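Local coordinates for protein cellulase CEL9M (Clostridium cellulolyticum, PDB 1IA6) that probably hydrolyses internal beta-1,4-glucosidic linkages in cellulose, as a family 9 endoglucanase whose catalytic module carries bound calcium and zinc, at residues 250-255 with 299-304; 101-106 with 174-179; 5-10 with 86-91. One frame throughout, in Å; residues are numbered along the deposited sequence.

Contact 1 of 3, residues 250-255 with 299-304; sequences DKWTMC and KWLSNW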
# COMPACT_ATOMS: atom_id res chain seq x y z
N ASP A 250 -17.45 -2.97 -10.63
CA ASP A 250 -16.62 -3.60 -9.61
C ASP A 250 -17.30 -3.65 -8.25
O ASP A 250 -17.64 -2.61 -7.68
CB ASP A 250 -15.30 -2.83 -9.48
CG ASP A 250 -14.19 -3.68 -8.91
OD1 ASP A 250 -14.48 -4.52 -8.03
OD2 ASP A 250 -13.02 -3.51 -9.32
N LYS A 251 -17.49 -4.86 -7.73
CA LYS A 251 -18.13 -5.05 -6.43
C LYS A 251 -17.09 -5.22 -5.33
O LYS A 251 -17.42 -5.57 -4.19
CB LYS A 251 -19.02 -6.30 -6.47
CG LYS A 251 -20.12 -6.26 -7.51
CD LYS A 251 -20.87 -7.59 -7.55
CE LYS A 251 -21.96 -7.59 -8.60
NZ LYS A 251 -22.62 -8.92 -8.71
N TRP A 252 -15.83 -4.96 -5.67
CA TRP A 252 -14.74 -5.09 -4.71
C TRP A 252 -14.30 -3.68 -4.33
O TRP A 252 -15.13 -2.78 -4.16
CB TRP A 252 -13.59 -5.86 -5.35
CG TRP A 252 -12.70 -6.58 -4.38
CD1 TRP A 252 -11.36 -6.38 -4.17
CD2 TRP A 252 -13.08 -7.64 -3.49
NE1 TRP A 252 -10.89 -7.24 -3.21
CE2 TRP A 252 -11.93 -8.03 -2.78
CE3 TRP A 252 -14.29 -8.30 -3.23
CZ2 TRP A 252 -11.94 -9.04 -1.81
CZ3 TRP A 252 -14.31 -9.31 -2.27
CH2 TRP A 252 -13.14 -9.67 -1.58
N THR A 253 -13.00 -3.48 -4.19
CA THR A 253 -12.47 -2.17 -3.86
C THR A 253 -11.00 -2.10 -4.26
O THR A 253 -10.45 -3.06 -4.80
CB THR A 253 -12.61 -1.86 -2.34
OG1 THR A 253 -12.22 -0.50 -2.09
CG2 THR A 253 -11.73 -2.79 -1.52
N MET A 254 -10.38 -0.96 -4.00
CA MET A 254 -8.97 -0.78 -4.32
C MET A 254 -8.10 -1.66 -3.43
O MET A 254 -8.22 -1.64 -2.20
CB MET A 254 -8.58 0.68 -4.12
CG MET A 254 -7.08 0.94 -4.18
SD MET A 254 -6.71 2.69 -3.98
CE MET A 254 -6.76 2.86 -2.21
N CYS A 255 -7.23 -2.45 -4.05
CA CYS A 255 -6.31 -3.31 -3.32
C CYS A 255 -5.19 -3.72 -4.26
O CYS A 255 -5.24 -3.41 -5.46
CB CYS A 255 -7.03 -4.54 -2.74
SG CYS A 255 -7.83 -5.62 -3.94
N LYS A 299 -18.12 -1.52 7.46
CA LYS A 299 -18.42 -2.13 6.17
C LYS A 299 -17.48 -3.32 6.09
O LYS A 299 -16.26 -3.16 6.08
CB LYS A 299 -18.14 -1.14 5.03
CG LYS A 299 -19.14 -0.00 4.95
CD LYS A 299 -20.51 -0.53 4.55
CE LYS A 299 -21.55 0.58 4.51
NZ LYS A 299 -22.88 0.03 4.13
N TRP A 300 -18.06 -4.51 6.03
CA TRP A 300 -17.32 -5.77 6.03
C TRP A 300 -17.33 -6.41 4.64
O TRP A 300 -18.31 -7.06 4.26
CB TRP A 300 -17.98 -6.71 7.04
CG TRP A 300 -17.11 -7.80 7.58
CD1 TRP A 300 -16.29 -7.74 8.67
CD2 TRP A 300 -17.01 -9.14 7.08
NE1 TRP A 300 -15.69 -8.95 8.88
CE2 TRP A 300 -16.11 -9.83 7.92
CE3 TRP A 300 -17.59 -9.82 6.00
CZ2 TRP A 300 -15.78 -11.17 7.72
CZ3 TRP A 300 -17.26 -11.16 5.80
CH2 TRP A 300 -16.36 -11.82 6.66
N LEU A 301 -16.25 -6.23 3.88
CA LEU A 301 -16.18 -6.79 2.53
C LEU A 301 -15.86 -8.28 2.51
O LEU A 301 -16.49 -9.05 1.79
CB LEU A 301 -15.14 -6.03 1.71
CG LEU A 301 -15.01 -6.49 0.25
CD1 LEU A 301 -16.30 -6.14 -0.50
CD2 LEU A 301 -13.81 -5.80 -0.41
N SER A 302 -14.85 -8.66 3.29
CA SER A 302 -14.43 -10.05 3.37
C SER A 302 -13.76 -10.27 4.72
O SER A 302 -13.62 -9.33 5.50
CB SER A 302 -13.47 -10.38 2.22
OG SER A 302 -13.29 -11.79 2.09
N ASN A 303 -13.33 -11.50 5.00
CA ASN A 303 -12.74 -11.83 6.29
C ASN A 303 -11.27 -11.50 6.53
O ASN A 303 -10.87 -11.26 7.66
CB ASN A 303 -12.97 -13.31 6.61
CG ASN A 303 -12.25 -14.23 5.64
OD1 ASN A 303 -12.56 -14.26 4.45
ND2 ASN A 303 -11.27 -14.97 6.14
N TRP A 304 -10.46 -11.51 5.47
CA TRP A 304 -9.03 -11.25 5.64
C TRP A 304 -8.67 -9.79 5.35
O TRP A 304 -8.95 -9.28 4.27
CB TRP A 304 -8.22 -12.18 4.75
CG TRP A 304 -6.84 -12.43 5.27
CD1 TRP A 304 -5.74 -11.65 5.08
CD2 TRP A 304 -6.43 -13.50 6.13
NE1 TRP A 304 -4.67 -12.16 5.77
CE2 TRP A 304 -5.06 -13.29 6.42
CE3 TRP A 304 -7.09 -14.60 6.68
CZ2 TRP A 304 -4.34 -14.16 7.25
CZ3 TRP A 304 -6.37 -15.46 7.51
CH2 TRP A 304 -5.01 -15.24 7.78
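L301 CD2 lies over one face of the W252 indole: the methyl sits above the six-membered ring in a CH-pi contact, 3.6 Å from its centroid and 10° off the ring normal. In the ring plane, at the edge, lies C255 SG of the same loop. S302 approaches obliquely, its CB 3.9 Å from W252 CH2. L301 holds CG anti to its backbone N (chi1 -178°), which brings L301 CG itself within 3.8 Å of W252 CZ3, and the two side chains cross obliquely. One methyl serves two partners: beyond the indole, L301 CD2 also meets T253 CG2 at 3.8 Å, while the other branch, L301 CD1, rests 3.9 Å from K251 O. No hydrogen bond joins the segments, so the contact is apolar packing near the surface. An Asx turn shapes the first loop: W252 N donates to D250 OD1 (2.8 Å), on the anti side of the carboxylate. T253 OG1 is hydrogen-bonded to E313 OE1, and W304 NE1 to OE1 of E410, a predicted active-site residue. The contact ties the loop before helix 260-271 to the loop between helices 274-289 and 306-323 in the alpha barrel; W287 of helix 274-289 and Y309 of helix 306-323 both touch T253 and L301.

Contact 2 of 3, residues 101-106 with 174-179; sequences FTDYFL and SAYATK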
# COMPACT_ATOMS: atom_id res chain seq x y z
N PHE A 101 11.34 3.58 -0.97
CA PHE A 101 10.71 2.68 -1.94
C PHE A 101 11.34 2.89 -3.32
O PHE A 101 11.80 1.95 -3.96
CB PHE A 101 9.21 2.97 -2.10
CG PHE A 101 8.31 2.24 -1.15
CD1 PHE A 101 8.09 0.87 -1.29
CD2 PHE A 101 7.63 2.93 -0.15
CE1 PHE A 101 7.20 0.20 -0.45
CE2 PHE A 101 6.74 2.27 0.69
CZ PHE A 101 6.53 0.90 0.54
N THR A 102 11.35 4.14 -3.78
CA THR A 102 11.86 4.42 -5.11
C THR A 102 13.34 4.12 -5.31
O THR A 102 13.73 3.69 -6.40
CB THR A 102 11.54 5.87 -5.55
OG1 THR A 102 12.12 6.81 -4.65
CG2 THR A 102 10.03 6.07 -5.57
N ASP A 103 14.17 4.31 -4.29
CA ASP A 103 15.59 4.00 -4.42
C ASP A 103 15.73 2.51 -4.76
O ASP A 103 16.59 2.11 -5.55
CB ASP A 103 16.35 4.27 -3.12
CG ASP A 103 16.69 5.74 -2.93
OD1 ASP A 103 16.53 6.52 -3.89
OD2 ASP A 103 17.12 6.10 -1.82
N TYR A 104 14.88 1.70 -4.13
CA TYR A 104 14.89 0.26 -4.34
C TYR A 104 14.41 -0.09 -5.75
O TYR A 104 15.01 -0.93 -6.42
CB TYR A 104 14.00 -0.40 -3.27
CG TYR A 104 13.72 -1.87 -3.46
CD1 TYR A 104 14.75 -2.81 -3.50
CD2 TYR A 104 12.41 -2.34 -3.57
CE1 TYR A 104 14.48 -4.18 -3.63
CE2 TYR A 104 12.13 -3.69 -3.71
CZ TYR A 104 13.17 -4.61 -3.74
OH TYR A 104 12.89 -5.95 -3.87
N PHE A 105 13.35 0.56 -6.22
CA PHE A 105 12.85 0.29 -7.56
C PHE A 105 13.90 0.61 -8.62
O PHE A 105 14.07 -0.13 -9.60
CB PHE A 105 11.58 1.10 -7.85
CG PHE A 105 10.44 0.79 -6.92
CD1 PHE A 105 10.27 -0.48 -6.39
CD2 PHE A 105 9.53 1.78 -6.58
CE1 PHE A 105 9.21 -0.76 -5.53
CE2 PHE A 105 8.46 1.51 -5.73
CZ PHE A 105 8.30 0.24 -5.20
N LEU A 106 14.61 1.73 -8.44
CA LEU A 106 15.63 2.13 -9.40
C LEU A 106 16.79 1.14 -9.44
O LEU A 106 17.28 0.80 -10.51
CB LEU A 106 16.15 3.54 -9.06
CG LEU A 106 15.16 4.69 -9.31
CD1 LEU A 106 15.77 6.00 -8.84
CD2 LEU A 106 14.81 4.75 -10.79
N SER A 174 14.98 17.91 -8.72
CA SER A 174 14.49 17.68 -10.07
C SER A 174 15.26 16.60 -10.82
O SER A 174 14.70 15.91 -11.67
CB SER A 174 14.54 18.98 -10.88
OG SER A 174 15.86 19.47 -10.98
N ALA A 175 16.55 16.45 -10.52
CA ALA A 175 17.36 15.44 -11.18
C ALA A 175 16.89 14.04 -10.77
O ALA A 175 16.69 13.17 -11.62
CB ALA A 175 18.83 15.62 -10.83
N TYR A 176 16.70 13.84 -9.47
CA TYR A 176 16.24 12.55 -8.98
C TYR A 176 14.83 12.29 -9.49
O TYR A 176 14.50 11.17 -9.90
CB TYR A 176 16.23 12.51 -7.45
CG TYR A 176 15.83 11.16 -6.89
CD1 TYR A 176 16.74 10.10 -6.82
CD2 TYR A 176 14.52 10.93 -6.45
CE1 TYR A 176 16.35 8.85 -6.34
CE2 TYR A 176 14.13 9.68 -5.97
CZ TYR A 176 15.05 8.64 -5.92
OH TYR A 176 14.66 7.41 -5.43
N ALA A 177 14.00 13.32 -9.47
CA ALA A 177 12.62 13.19 -9.93
C ALA A 177 12.57 12.73 -11.38
O ALA A 177 11.79 11.85 -11.74
CB ALA A 177 11.89 14.52 -9.77
N THR A 178 13.41 13.32 -12.23
CA THR A 178 13.45 12.96 -13.63
C THR A 178 13.95 11.53 -13.81
O THR A 178 13.52 10.83 -14.72
CB THR A 178 14.31 13.95 -14.43
OG1 THR A 178 13.69 15.24 -14.40
CG2 THR A 178 14.46 13.49 -15.88
N LYS A 179 14.87 11.11 -12.95
CA LYS A 179 15.39 9.75 -13.02
C LYS A 179 14.21 8.80 -12.77
O LYS A 179 14.10 7.76 -13.40
CB LYS A 179 16.47 9.54 -11.96
CG LYS A 179 17.05 8.14 -11.94
CD LYS A 179 18.23 8.02 -10.97
CE LYS A 179 19.50 8.64 -11.53
NZ LYS A 179 19.38 10.11 -11.75
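Y176 reaches from helix 174-193 to T102, D103 and L106 on helix 91-107, a helix-helix packing in the (alpha/alpha)6 barrel of family 9 catalytic modules. The axes of the two short helical segments approach to 11.8 Å, crossing at 54°, and long side chains bridge the gap. Y176 holds CG anti to its backbone N (chi1 -177°), and its phenol carries OH up to the other helix. There T102 OG1, near the ring plane at the edge, shares a 2.7 Å hydrogen bond with Y176 OH in which either hydroxyl could donate. T102 turns OG1 between its backbone N and carbonyl carbon. D103 OD1 lies 2.6 Å from Y176 OH, but this second bond is weak and its proton unsettled; the D103 carboxylate stands almost perpendicular to the ring, the planes 85° apart. The stronger partner of D103 is K99, one turn earlier, which forms a salt bridge with OD1 and a cation-pi contact with the Y176 ring. The lysine thus lies close to both carboxylate and phenol, and its charge may polarise the hydroxyl. Helix 152-169 adds L162 and M165 against T102. One turn after T102, L106 packs between Y176 and K179. The K179 chain runs extended to CD and then bends at chi3 and chi4; methyl CD1 of L106 touches Y176 CE1 and K179 CD, each at 3.8 Å.

Contact 3 of 3, residues 5-10 with 86-91; sequences DYSTAL and DATGNT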
# COMPACT_ATOMS: atom_id res chain seq x y z
N ASP A 5 -8.53 12.55 17.10
CA ASP A 5 -7.21 13.08 16.78
C ASP A 5 -6.67 12.42 15.51
O ASP A 5 -5.87 11.48 15.58
CB ASP A 5 -6.24 12.84 17.94
CG ASP A 5 -4.91 13.54 17.76
OD1 ASP A 5 -4.71 14.21 16.72
OD2 ASP A 5 -4.05 13.43 18.66
N TYR A 6 -7.11 12.91 14.36
CA TYR A 6 -6.67 12.36 13.08
C TYR A 6 -5.21 12.69 12.79
O TYR A 6 -4.53 11.95 12.09
CB TYR A 6 -7.53 12.91 11.94
CG TYR A 6 -9.01 12.62 12.08
CD1 TYR A 6 -9.49 11.31 12.07
CD2 TYR A 6 -9.93 13.66 12.23
CE1 TYR A 6 -10.85 11.04 12.22
CE2 TYR A 6 -11.29 13.40 12.38
CZ TYR A 6 -11.74 12.10 12.38
OH TYR A 6 -13.08 11.84 12.54
N SER A 7 -4.74 13.81 13.33
CA SER A 7 -3.37 14.25 13.14
C SER A 7 -2.35 13.25 13.69
O SER A 7 -1.39 12.88 13.00
CB SER A 7 -3.16 15.61 13.81
OG SER A 7 -1.84 16.08 13.62
N THR A 8 -2.56 12.83 14.93
CA THR A 8 -1.65 11.88 15.57
C THR A 8 -1.73 10.51 14.90
O THR A 8 -0.73 9.83 14.74
CB THR A 8 -1.98 11.73 17.07
OG1 THR A 8 -1.78 12.99 17.73
CG2 THR A 8 -1.06 10.70 17.72
N ALA A 9 -2.93 10.12 14.48
CA ALA A 9 -3.11 8.84 13.81
C ALA A 9 -2.32 8.85 12.50
O ALA A 9 -1.68 7.87 12.14
CB ALA A 9 -4.58 8.57 13.55
N LEU A 10 -2.38 9.97 11.79
CA LEU A 10 -1.66 10.09 10.52
C LEU A 10 -0.16 9.91 10.75
O LEU A 10 0.48 9.12 10.06
CB LEU A 10 -1.92 11.45 9.88
CG LEU A 10 -1.15 11.71 8.58
CD1 LEU A 10 -1.52 10.65 7.54
CD2 LEU A 10 -1.46 13.10 8.06
N ASP A 86 1.58 18.75 5.13
CA ASP A 86 2.31 19.97 5.47
C ASP A 86 1.84 20.55 6.80
O ASP A 86 2.65 20.84 7.68
CB ASP A 86 2.12 21.05 4.39
CG ASP A 86 2.83 20.73 3.10
OD1 ASP A 86 3.81 19.95 3.12
OD2 ASP A 86 2.42 21.26 2.05
N ALA A 87 0.53 20.69 6.95
CA ALA A 87 -0.06 21.25 8.16
C ALA A 87 0.26 20.48 9.44
O ALA A 87 0.39 21.07 10.51
CB ALA A 87 -1.57 21.37 7.99
N THR A 88 0.38 19.16 9.33
CA THR A 88 0.67 18.33 10.49
C THR A 88 2.16 18.03 10.66
O THR A 88 2.55 17.29 11.56
CB THR A 88 -0.09 16.98 10.43
OG1 THR A 88 0.23 16.31 9.21
CG2 THR A 88 -1.59 17.22 10.50
N GLY A 89 2.98 18.61 9.78
CA GLY A 89 4.42 18.40 9.87
C GLY A 89 4.86 16.98 9.55
O GLY A 89 5.86 16.50 10.10
N ASN A 90 4.14 16.30 8.67
CA ASN A 90 4.48 14.93 8.30
C ASN A 90 5.06 14.77 6.90
O ASN A 90 5.45 13.67 6.51
CB ASN A 90 3.26 14.03 8.45
CG ASN A 90 2.94 13.72 9.89
OD1 ASN A 90 3.77 13.17 10.62
ND2 ASN A 90 1.74 14.07 10.33
N THR A 91 5.12 15.86 6.14
CA THR A 91 5.63 15.78 4.78
C THR A 91 7.06 15.25 4.66
O THR A 91 7.35 14.42 3.80
CB THR A 91 5.56 17.15 4.10
OG1 THR A 91 4.21 17.61 4.12
CG2 THR A 91 6.02 17.05 2.65
O HOH W 1 1.04 14.73 13.12
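T88 OG1 is gripped from its own segment and met from across the contact: N90 ND2 donates to it at 2.9 Å, L10 CD2 packs against it at 3.8 Å, and its stronger polar partner is the backbone oxygen of S84, a turn earlier. It sits where helix 82-87 ends in a Schellman motif, with G89 taking positive phi and G89 N bonded back to D86 O. The facing segment is a helix start: D5 is the N-cap of helix 6-15, its OD1 accepting from T8 N (3.1 Å) from above the carboxylate plane. Between them the side chains meet in two places. In one of the two conformers modelled for S7, its OG comes 3.3 Å from methyl CG2 of T88, a doubtful contact; that methyl is anti to the T88 carbonyl carbon, beside the backbone N. L10 crosses T88 at about a right angle and slides past N90 in the opposite direction, with L10 CD2 4.0 Å from N90 ND2. I427 of helix 413-429 touches both L10 and T88, so the first helix and the end of helix 82-87 pack on the same C-terminal helix of the alpha barrel. No direct hydrogen bond crosses the contact; one water does the bridging. It donates to S7 O at 3.1 Å and weakly to T88 O, and accepts from N90 ND2 at 3.0 Å.

How the contacts relate
The three contacts lie in one family 9 catalytic module without touching. Contact 1 and contact 2 are the most widely separated, their centres 32 Å apart on opposite sides of the chain's centre; centres of contacts 1 and 3 are 27 Å apart, those of 2 and 3 25 Å. Contacts 3 and 2 are consecutive in the chain, since helix 82-87 is followed directly by helix 91-107. The W252 side chain of contact 1 is about 10 Å from the bound calcium, and W304 links its 299-304 segment to E410 of the predicted active site. The D103 side chain in contact 2 is about 11 Å from that of zinc ligand C22. Contact 3 lies away from these sites, though H4, next to D5, is a nickel ligand.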